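Local coordinates for FdxN element excision controlling factor XisI (Anabaena variabilis ATCC 29413, PDB 2NVM), which probably helps control the site-specific excision of the fdxN element during rearrangement of nitrogen-fixation genes, together with XisF and XisH, at residues K4-I12 and L76-W84; L39-L47 and W58-V69. One frame throughout, in Å; residues are numbered along the deposited sequence. Where two conformers were deposited one is given.

Contact 1: K4-I12 and L76-W84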
# COMPACT_ATOMS: atom_id res chain seq x y z
N LYS B 4 -14.35 -6.55 18.40
CA LYS B 4 -14.86 -5.65 17.34
C LYS B 4 -13.77 -5.54 16.26
O LYS B 4 -14.04 -5.80 15.09
CB LYS B 4 -15.21 -4.25 17.91
CG LYS B 4 -15.72 -3.18 16.89
CD LYS B 4 -15.69 -1.75 17.47
CE LYS B 4 -15.84 -0.68 16.35
NZ LYS B 4 -15.70 0.76 16.78
N LEU B 5 -12.56 -5.17 16.69
CA LEU B 5 -11.38 -5.04 15.82
C LEU B 5 -10.99 -6.32 15.05
O LEU B 5 -10.75 -6.25 13.85
CB LEU B 5 -10.17 -4.47 16.59
CG LEU B 5 -10.02 -2.94 16.70
CD1 LEU B 5 -9.44 -2.36 15.38
CD2 LEU B 5 -11.32 -2.23 17.11
N THR B 6 -10.94 -7.46 15.74
CA THR B 6 -10.61 -8.77 15.10
C THR B 6 -11.62 -9.16 14.00
O THR B 6 -11.24 -9.67 12.95
CB THR B 6 -10.47 -9.92 16.14
OG1 THR B 6 -11.55 -9.84 17.06
CG2 THR B 6 -9.19 -9.79 16.93
N HIS B 7 -12.90 -8.90 14.28
CA HIS B 7 -13.99 -9.12 13.31
C HIS B 7 -13.80 -8.21 12.07
O HIS B 7 -13.91 -8.67 10.94
CB HIS B 7 -15.36 -8.90 13.97
CG HIS B 7 -16.49 -8.85 13.00
ND1 HIS B 7 -16.86 -9.94 12.24
CD2 HIS B 7 -17.33 -7.85 12.65
CE1 HIS B 7 -17.87 -9.61 11.46
NE2 HIS B 7 -18.17 -8.34 11.69
N TYR B 8 -13.53 -6.93 12.33
CA TYR B 8 -13.27 -5.92 11.29
C TYR B 8 -12.05 -6.27 10.44
O TYR B 8 -12.09 -6.10 9.22
CB TYR B 8 -13.10 -4.52 11.91
CG TYR B 8 -14.37 -3.81 12.35
CD1 TYR B 8 -15.56 -4.51 12.69
CD2 TYR B 8 -14.37 -2.41 12.54
CE1 TYR B 8 -16.71 -3.83 13.13
CE2 TYR B 8 -15.53 -1.72 12.99
CZ TYR B 8 -16.69 -2.45 13.28
OH TYR B 8 -17.83 -1.83 13.72
N ARG B 9 -10.97 -6.76 11.08
CA ARG B 9 -9.75 -7.21 10.38
C ARG B 9 -10.05 -8.36 9.43
O ARG B 9 -9.72 -8.28 8.26
CB ARG B 9 -8.64 -7.64 11.37
CG ARG B 9 -7.93 -6.51 12.07
CD ARG B 9 -6.81 -7.06 12.91
NE ARG B 9 -5.97 -6.02 13.52
CZ ARG B 9 -6.13 -5.45 14.72
NH1 ARG B 9 -7.10 -5.81 15.58
NH2 ARG B 9 -5.26 -4.51 15.11
N HIS B 10 -10.69 -9.40 9.97
CA HIS B 10 -11.12 -10.60 9.20
C HIS B 10 -12.01 -10.22 8.02
O HIS B 10 -11.77 -10.69 6.90
CB HIS B 10 -11.84 -11.60 10.13
CG HIS B 10 -12.41 -12.80 9.44
ND1 HIS B 10 -11.65 -13.90 9.09
CD2 HIS B 10 -13.69 -13.11 9.10
CE1 HIS B 10 -12.42 -14.81 8.53
NE2 HIS B 10 -13.67 -14.36 8.52
N THR B 11 -12.99 -9.35 8.28
CA THR B 11 -13.95 -8.88 7.27
C THR B 11 -13.26 -8.18 6.10
O THR B 11 -13.42 -8.60 4.96
CB THR B 11 -15.03 -7.93 7.90
OG1 THR B 11 -15.74 -8.63 8.92
CG2 THR B 11 -16.05 -7.44 6.86
N ILE B 12 -12.44 -7.18 6.39
CA ILE B 12 -11.80 -6.40 5.33
C ILE B 12 -10.70 -7.22 4.60
O ILE B 12 -10.50 -7.01 3.41
CB ILE B 12 -11.50 -4.87 5.74
CG1 ILE B 12 -10.08 -4.62 6.18
CG2 ILE B 12 -12.58 -4.27 6.65
CD1 ILE B 12 -9.18 -4.50 4.98
N LEU B 76 -7.70 0.25 2.05
CA LEU B 76 -8.49 0.26 3.27
C LEU B 76 -7.57 0.28 4.48
O LEU B 76 -6.50 -0.34 4.46
CB LEU B 76 -9.34 -1.02 3.35
CG LEU B 76 -10.23 -1.37 2.15
CD1 LEU B 76 -10.93 -2.68 2.38
CD2 LEU B 76 -11.26 -0.31 1.90
N GLN B 77 -7.97 1.03 5.50
CA GLN B 77 -7.28 1.06 6.79
C GLN B 77 -8.29 1.12 7.95
O GLN B 77 -9.41 1.61 7.77
CB GLN B 77 -6.23 2.19 6.91
CG GLN B 77 -6.76 3.61 6.85
CD GLN B 77 -5.88 4.69 7.44
OE1 GLN B 77 -4.79 4.45 7.98
NE2 GLN B 77 -6.39 5.92 7.38
N ILE B 78 -7.89 0.58 9.10
CA ILE B 78 -8.68 0.61 10.32
C ILE B 78 -7.95 1.64 11.18
O ILE B 78 -6.77 1.46 11.47
CB ILE B 78 -8.82 -0.76 11.04
CG1 ILE B 78 -9.31 -1.85 10.05
CG2 ILE B 78 -9.79 -0.61 12.21
CD1 ILE B 78 -9.40 -3.23 10.65
N GLN B 79 -8.66 2.71 11.54
CA GLN B 79 -8.12 3.82 12.34
C GLN B 79 -9.17 4.30 13.36
O GLN B 79 -10.28 4.67 12.96
CB GLN B 79 -7.75 4.94 11.39
CG GLN B 79 -7.04 6.13 12.04
CD GLN B 79 -6.49 7.12 11.02
OE1 GLN B 79 -5.32 7.48 11.08
NE2 GLN B 79 -7.32 7.53 10.05
N ASN B 80 -8.80 4.30 14.64
CA ASN B 80 -9.67 4.71 15.77
C ASN B 80 -10.99 3.90 15.82
O ASN B 80 -12.07 4.44 16.07
CB ASN B 80 -9.92 6.23 15.73
CG ASN B 80 -8.62 7.05 15.73
OD1 ASN B 80 -7.68 6.74 16.49
ND2 ASN B 80 -8.57 8.10 14.91
N GLY B 81 -10.86 2.59 15.57
CA GLY B 81 -11.99 1.67 15.55
C GLY B 81 -12.94 1.79 14.38
O GLY B 81 -14.06 1.28 14.47
N LYS B 82 -12.53 2.46 13.29
CA LYS B 82 -13.37 2.62 12.08
C LYS B 82 -12.62 2.23 10.81
O LYS B 82 -11.40 2.40 10.75
CB LYS B 82 -13.92 4.05 11.98
CG LYS B 82 -14.81 4.41 13.16
CD LYS B 82 -15.59 5.70 12.97
CE LYS B 82 -16.47 5.97 14.19
NZ LYS B 82 -17.37 7.12 13.97
N ILE B 83 -13.36 1.73 9.82
CA ILE B 83 -12.84 1.30 8.53
C ILE B 83 -12.88 2.51 7.61
O ILE B 83 -13.93 3.08 7.39
CB ILE B 83 -13.68 0.12 7.94
CG1 ILE B 83 -13.57 -1.12 8.87
CG2 ILE B 83 -13.25 -0.23 6.51
CD1 ILE B 83 -14.49 -2.25 8.53
N TRP B 84 -11.71 2.89 7.09
CA TRP B 84 -11.53 4.01 6.16
C TRP B 84 -11.33 3.43 4.78
O TRP B 84 -10.36 2.72 4.59
CB TRP B 84 -10.30 4.83 6.54
CG TRP B 84 -10.51 5.72 7.68
CD1 TRP B 84 -10.67 5.37 8.99
CD2 TRP B 84 -10.57 7.14 7.63
NE1 TRP B 84 -10.85 6.49 9.76
CE2 TRP B 84 -10.78 7.60 8.96
CE3 TRP B 84 -10.47 8.08 6.59
CZ2 TRP B 84 -10.91 8.97 9.27
CZ3 TRP B 84 -10.58 9.43 6.88
CH2 TRP B 84 -10.79 9.87 8.23
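With CG opposite its backbone N (chi1 178°) and the rest of its chain extended, K4 reaches from the first turn of the helix to the hairpin tip, where NZ donates to G81 O at 2.9 Å. The ammonium meets the carbonyl at a C=O...N angle of 131°, tilted modestly from its plane. K4 CG lies over one face of the Y8 ring. N80 and G81, central in the type I' turn Q79-K82, both have positive phi, which glycine adopts easily.

I78 turns CG1 opposite its carbonyl carbon (chi1 -52°), which carries CD1 to the helix. There it meets R9 CG at 3.9 Å and Y8 CB at 4.1 Å, while CG2 slides past L5 CD1 at 3.6 Å. I83 CG1 approaches Y8 CD2 obliquely, at 4.0 Å. I12 CD1 rests on L76 CD1 at 3.6 Å, and I12 CG2 presses on I83 CD1 at a tight 3.4 Å.

Y8 OH is bonded to D107, and R9 NE pairs with D54. Branched aliphatic residues thus fill the seam where the helix, antiparallel to strand 76-79, lies over the hairpin, and one lysine-carbonyl bond ties the helix's N-terminal end to the turn; the grip is mainly hydrophobic.

Contact 2: L39-L47 and W58-V69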
# COMPACT_ATOMS: atom_id res chain seq x y z
N LEU B 39 8.14 -12.03 -16.86
CA LEU B 39 7.08 -12.03 -15.84
C LEU B 39 7.02 -10.77 -14.93
O LEU B 39 5.99 -10.09 -14.92
CB LEU B 39 7.14 -13.29 -14.94
CG LEU B 39 7.16 -14.74 -15.47
CD1 LEU B 39 8.41 -15.09 -16.28
CD2 LEU B 39 7.05 -15.70 -14.28
N PRO B 40 8.12 -10.42 -14.21
CA PRO B 40 8.06 -9.31 -13.23
C PRO B 40 7.94 -7.84 -13.69
O PRO B 40 7.49 -7.02 -12.89
CB PRO B 40 9.37 -9.50 -12.44
CG PRO B 40 10.30 -10.00 -13.44
CD PRO B 40 9.51 -10.95 -14.29
N ASP B 41 8.37 -7.51 -14.92
CA ASP B 41 8.32 -6.13 -15.47
C ASP B 41 6.95 -5.70 -16.02
O ASP B 41 6.71 -4.49 -16.14
CB ASP B 41 9.32 -5.96 -16.64
CG ASP B 41 10.75 -6.22 -16.27
OD1 ASP B 41 11.15 -5.78 -15.20
OD2 ASP B 41 11.49 -6.83 -17.10
N THR B 42 6.08 -6.65 -16.38
CA THR B 42 4.75 -6.34 -16.92
C THR B 42 3.85 -5.75 -15.82
O THR B 42 4.13 -5.93 -14.61
CB THR B 42 4.04 -7.57 -17.59
OG1 THR B 42 3.81 -8.61 -16.63
CG2 THR B 42 4.89 -8.13 -18.73
N VAL B 43 2.81 -5.02 -16.24
CA VAL B 43 1.85 -4.42 -15.30
C VAL B 43 1.11 -5.61 -14.66
O VAL B 43 0.45 -6.39 -15.37
CB VAL B 43 0.87 -3.41 -15.94
CG1 VAL B 43 -0.12 -2.90 -14.88
CG2 VAL B 43 1.65 -2.24 -16.51
N GLY B 44 1.36 -5.77 -13.36
CA GLY B 44 0.79 -6.83 -12.55
C GLY B 44 0.28 -6.29 -11.24
O GLY B 44 0.81 -5.31 -10.72
N ASP B 45 -0.73 -6.96 -10.71
CA ASP B 45 -1.37 -6.64 -9.46
C ASP B 45 -0.57 -7.22 -8.29
O ASP B 45 0.02 -8.27 -8.44
CB ASP B 45 -2.82 -7.18 -9.45
CG ASP B 45 -3.74 -6.45 -10.46
OD1 ASP B 45 -3.30 -5.59 -11.25
OD2 ASP B 45 -4.94 -6.74 -10.46
N ARG B 46 -0.52 -6.47 -7.19
CA ARG B 46 0.16 -6.87 -5.94
C ARG B 46 -0.76 -6.53 -4.76
O ARG B 46 -1.41 -5.48 -4.76
CB ARG B 46 1.51 -6.16 -5.71
CG ARG B 46 2.65 -6.40 -6.73
CD ARG B 46 2.58 -5.45 -7.91
NE ARG B 46 3.65 -5.68 -8.90
CZ ARG B 46 4.86 -5.10 -8.93
NH1 ARG B 46 5.25 -4.23 -8.01
NH2 ARG B 46 5.71 -5.41 -9.91
N LEU B 47 -0.80 -7.42 -3.77
CA LEU B 47 -1.61 -7.28 -2.56
C LEU B 47 -0.64 -7.02 -1.41
O LEU B 47 0.39 -7.71 -1.32
CB LEU B 47 -2.42 -8.57 -2.34
CG LEU B 47 -3.63 -8.54 -1.41
CD1 LEU B 47 -4.64 -7.50 -1.87
CD2 LEU B 47 -4.28 -9.95 -1.35
N TRP B 58 -4.20 -2.91 -2.43
CA TRP B 58 -4.14 -3.60 -3.68
C TRP B 58 -3.77 -2.54 -4.71
O TRP B 58 -4.49 -1.54 -4.87
CB TRP B 58 -5.50 -4.28 -3.96
CG TRP B 58 -5.74 -4.78 -5.35
CD1 TRP B 58 -4.80 -5.16 -6.27
CD2 TRP B 58 -7.01 -5.10 -5.94
NE1 TRP B 58 -5.40 -5.61 -7.40
CE2 TRP B 58 -6.76 -5.59 -7.25
CE3 TRP B 58 -8.35 -4.99 -5.51
CZ2 TRP B 58 -7.78 -5.98 -8.14
CZ3 TRP B 58 -9.39 -5.38 -6.40
CH2 TRP B 58 -9.09 -5.86 -7.70
N LEU B 59 -2.64 -2.77 -5.39
CA LEU B 59 -2.16 -1.91 -6.45
C LEU B 59 -1.71 -2.71 -7.64
O LEU B 59 -1.57 -3.93 -7.55
CB LEU B 59 -1.01 -1.03 -5.94
CG LEU B 59 0.31 -1.60 -5.38
CD1 LEU B 59 1.12 -2.38 -6.38
CD2 LEU B 59 1.16 -0.43 -4.89
N CYS B 60 -1.52 -2.03 -8.76
CA CYS B 60 -0.91 -2.61 -9.97
C CYS B 60 0.35 -1.79 -10.27
O CYS B 60 0.39 -0.57 -10.05
CB CYS B 60 -1.87 -2.70 -11.15
SG CYS B 60 -2.41 -1.19 -11.76
N CYS B 61 1.39 -2.47 -10.71
CA CYS B 61 2.66 -1.84 -11.00
C CYS B 61 3.42 -2.57 -12.11
O CYS B 61 3.41 -3.81 -12.16
CB CYS B 61 3.48 -1.78 -9.70
SG CYS B 61 5.09 -1.00 -9.80
N GLY B 62 4.04 -1.79 -12.98
CA GLY B 62 4.84 -2.27 -14.10
C GLY B 62 4.98 -1.24 -15.21
O GLY B 62 4.85 -0.03 -14.96
N TRP B 63 5.26 -1.74 -16.41
CA TRP B 63 5.46 -0.91 -17.60
C TRP B 63 4.52 -1.29 -18.73
O TRP B 63 4.38 -2.47 -19.03
CB TRP B 63 6.88 -1.08 -18.11
CG TRP B 63 7.86 -0.66 -17.14
CD1 TRP B 63 8.45 -1.44 -16.20
CD2 TRP B 63 8.36 0.66 -16.96
NE1 TRP B 63 9.31 -0.69 -15.45
CE2 TRP B 63 9.28 0.61 -15.89
CE3 TRP B 63 8.13 1.88 -17.62
CZ2 TRP B 63 9.99 1.75 -15.46
CZ3 TRP B 63 8.85 3.02 -17.20
CH2 TRP B 63 9.75 2.95 -16.11
N ASP B 64 3.87 -0.28 -19.33
CA ASP B 64 3.00 -0.42 -20.51
C ASP B 64 3.85 0.23 -21.63
O ASP B 64 3.66 1.39 -22.00
CB ASP B 64 1.65 0.29 -20.23
CG ASP B 64 0.68 0.24 -21.42
OD1 ASP B 64 0.90 -0.49 -22.41
OD2 ASP B 64 -0.34 0.94 -21.34
N GLY B 65 4.82 -0.55 -22.15
CA GLY B 65 5.79 -0.07 -23.16
C GLY B 65 6.77 0.84 -22.43
O GLY B 65 7.48 0.38 -21.53
N LYS B 66 6.80 2.12 -22.81
CA LYS B 66 7.62 3.16 -22.12
C LYS B 66 6.88 3.84 -20.93
O LYS B 66 7.51 4.59 -20.18
CB LYS B 66 8.09 4.26 -23.09
CG LYS B 66 9.11 3.86 -24.14
CD LYS B 66 9.65 5.12 -24.84
CE LYS B 66 10.58 4.83 -26.04
NZ LYS B 66 11.82 4.06 -25.70
N LYS B 67 5.58 3.57 -20.76
CA LYS B 67 4.74 4.19 -19.72
C LYS B 67 4.84 3.45 -18.38
O LYS B 67 4.51 2.26 -18.29
CB LYS B 67 3.26 4.20 -20.21
CG LYS B 67 2.23 4.98 -19.36
CD LYS B 67 0.75 4.63 -19.76
CE LYS B 67 0.43 4.84 -21.26
N ARG B 68 5.26 4.16 -17.33
CA ARG B 68 5.35 3.62 -15.98
C ARG B 68 3.97 3.62 -15.35
O ARG B 68 3.34 4.68 -15.26
CB ARG B 68 6.28 4.49 -15.09
CG ARG B 68 6.47 4.04 -13.61
CD ARG B 68 6.81 2.58 -13.56
NE ARG B 68 7.30 2.11 -12.29
CZ ARG B 68 7.52 0.82 -11.99
NH1 ARG B 68 7.33 -0.16 -12.87
NH2 ARG B 68 7.98 0.53 -10.79
N VAL B 69 3.49 2.44 -14.93
CA VAL B 69 2.18 2.26 -14.27
C VAL B 69 2.45 1.97 -12.79
O VAL B 69 3.26 1.11 -12.47
CB VAL B 69 1.38 1.08 -14.88
CG1 VAL B 69 -0.01 0.97 -14.22
CG2 VAL B 69 1.25 1.23 -16.42
O HOH W 1 10.11 -3.57 -13.96
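W58 sets CG opposite the backbone N (chi1 166°), which places the indole NE1 beside D45. NE1 makes a weak hydrogen bond of 3.3 Å with D45 OD2, which sits at the ring's edge, the carboxylate and indole planes being 65° apart. W58 CB packs on L47 CD1, and Y20 of the long helix meets the indole edge-to-face.

L59 exchanges two backbone bonds with R46 as an antiparallel hydrogen-bonded pair, and its CD1 touches R46 CD at 3.7 Å. C60 faces D45 in the next, non-hydrogen-bonded pair; C60 CB lies 3.2 Å from D45 OD1. C61 pairs with G44, C61 N donating to G44 O at 2.9 Å. R46, in one of its two conformers, bends at chi2 (86°) and brings a guanidinium face over C61 CB; in this conformer NH1 also bonds to Y75 OH of the second subunit.

At G62 the chain turns a corner, and the lack of a side chain lets its CA come within 3.9 Å of V43 CA. W63 N then donates to D41 O at 3.1 Å, and W63 NE1 is weakly linked to D41 OD1 through a water. D41 OD1 also pairs with R118 of the second subunit, and H114 of that subunit meets the W63 ring edge-to-face. R68 lays CD over the same ring, and its NH2 forms a salt bridge with E86 of the second subunit. V69 closes the corner, its CG2 against V43 CG2 at a tight 3.5 Å.

Regular backbone bonding therefore sets the hairpin's register, whereas the polar and aromatic ends of D41, R46, W63 and R68 are committed largely to the subunit interface.

Overall arrangement
Both contacts use strand 67-79, but on opposite sides of the chain's centre, with centres 28 Å apart. Both are partly buried: contact 1, nearer the middle, has one exposed residue among nine touching, contact 2 three among fifteen. Contact 1 packs the start of helix 4-23 against the sheet; its mainly aliphatic side chains meet by apolar contact, without shared backbone bonds. Contact 2 pairs strand with strand, so backbone hydrogen bonds dominate and its side chains are more polar and aromatic. Helix 4-23 serves both, its later residues covering W58 and L47. The second subunit touches each, lightly at 76-84 through packing, but at 39-47 and 58-69 through salt bridges and hydrogen bonds.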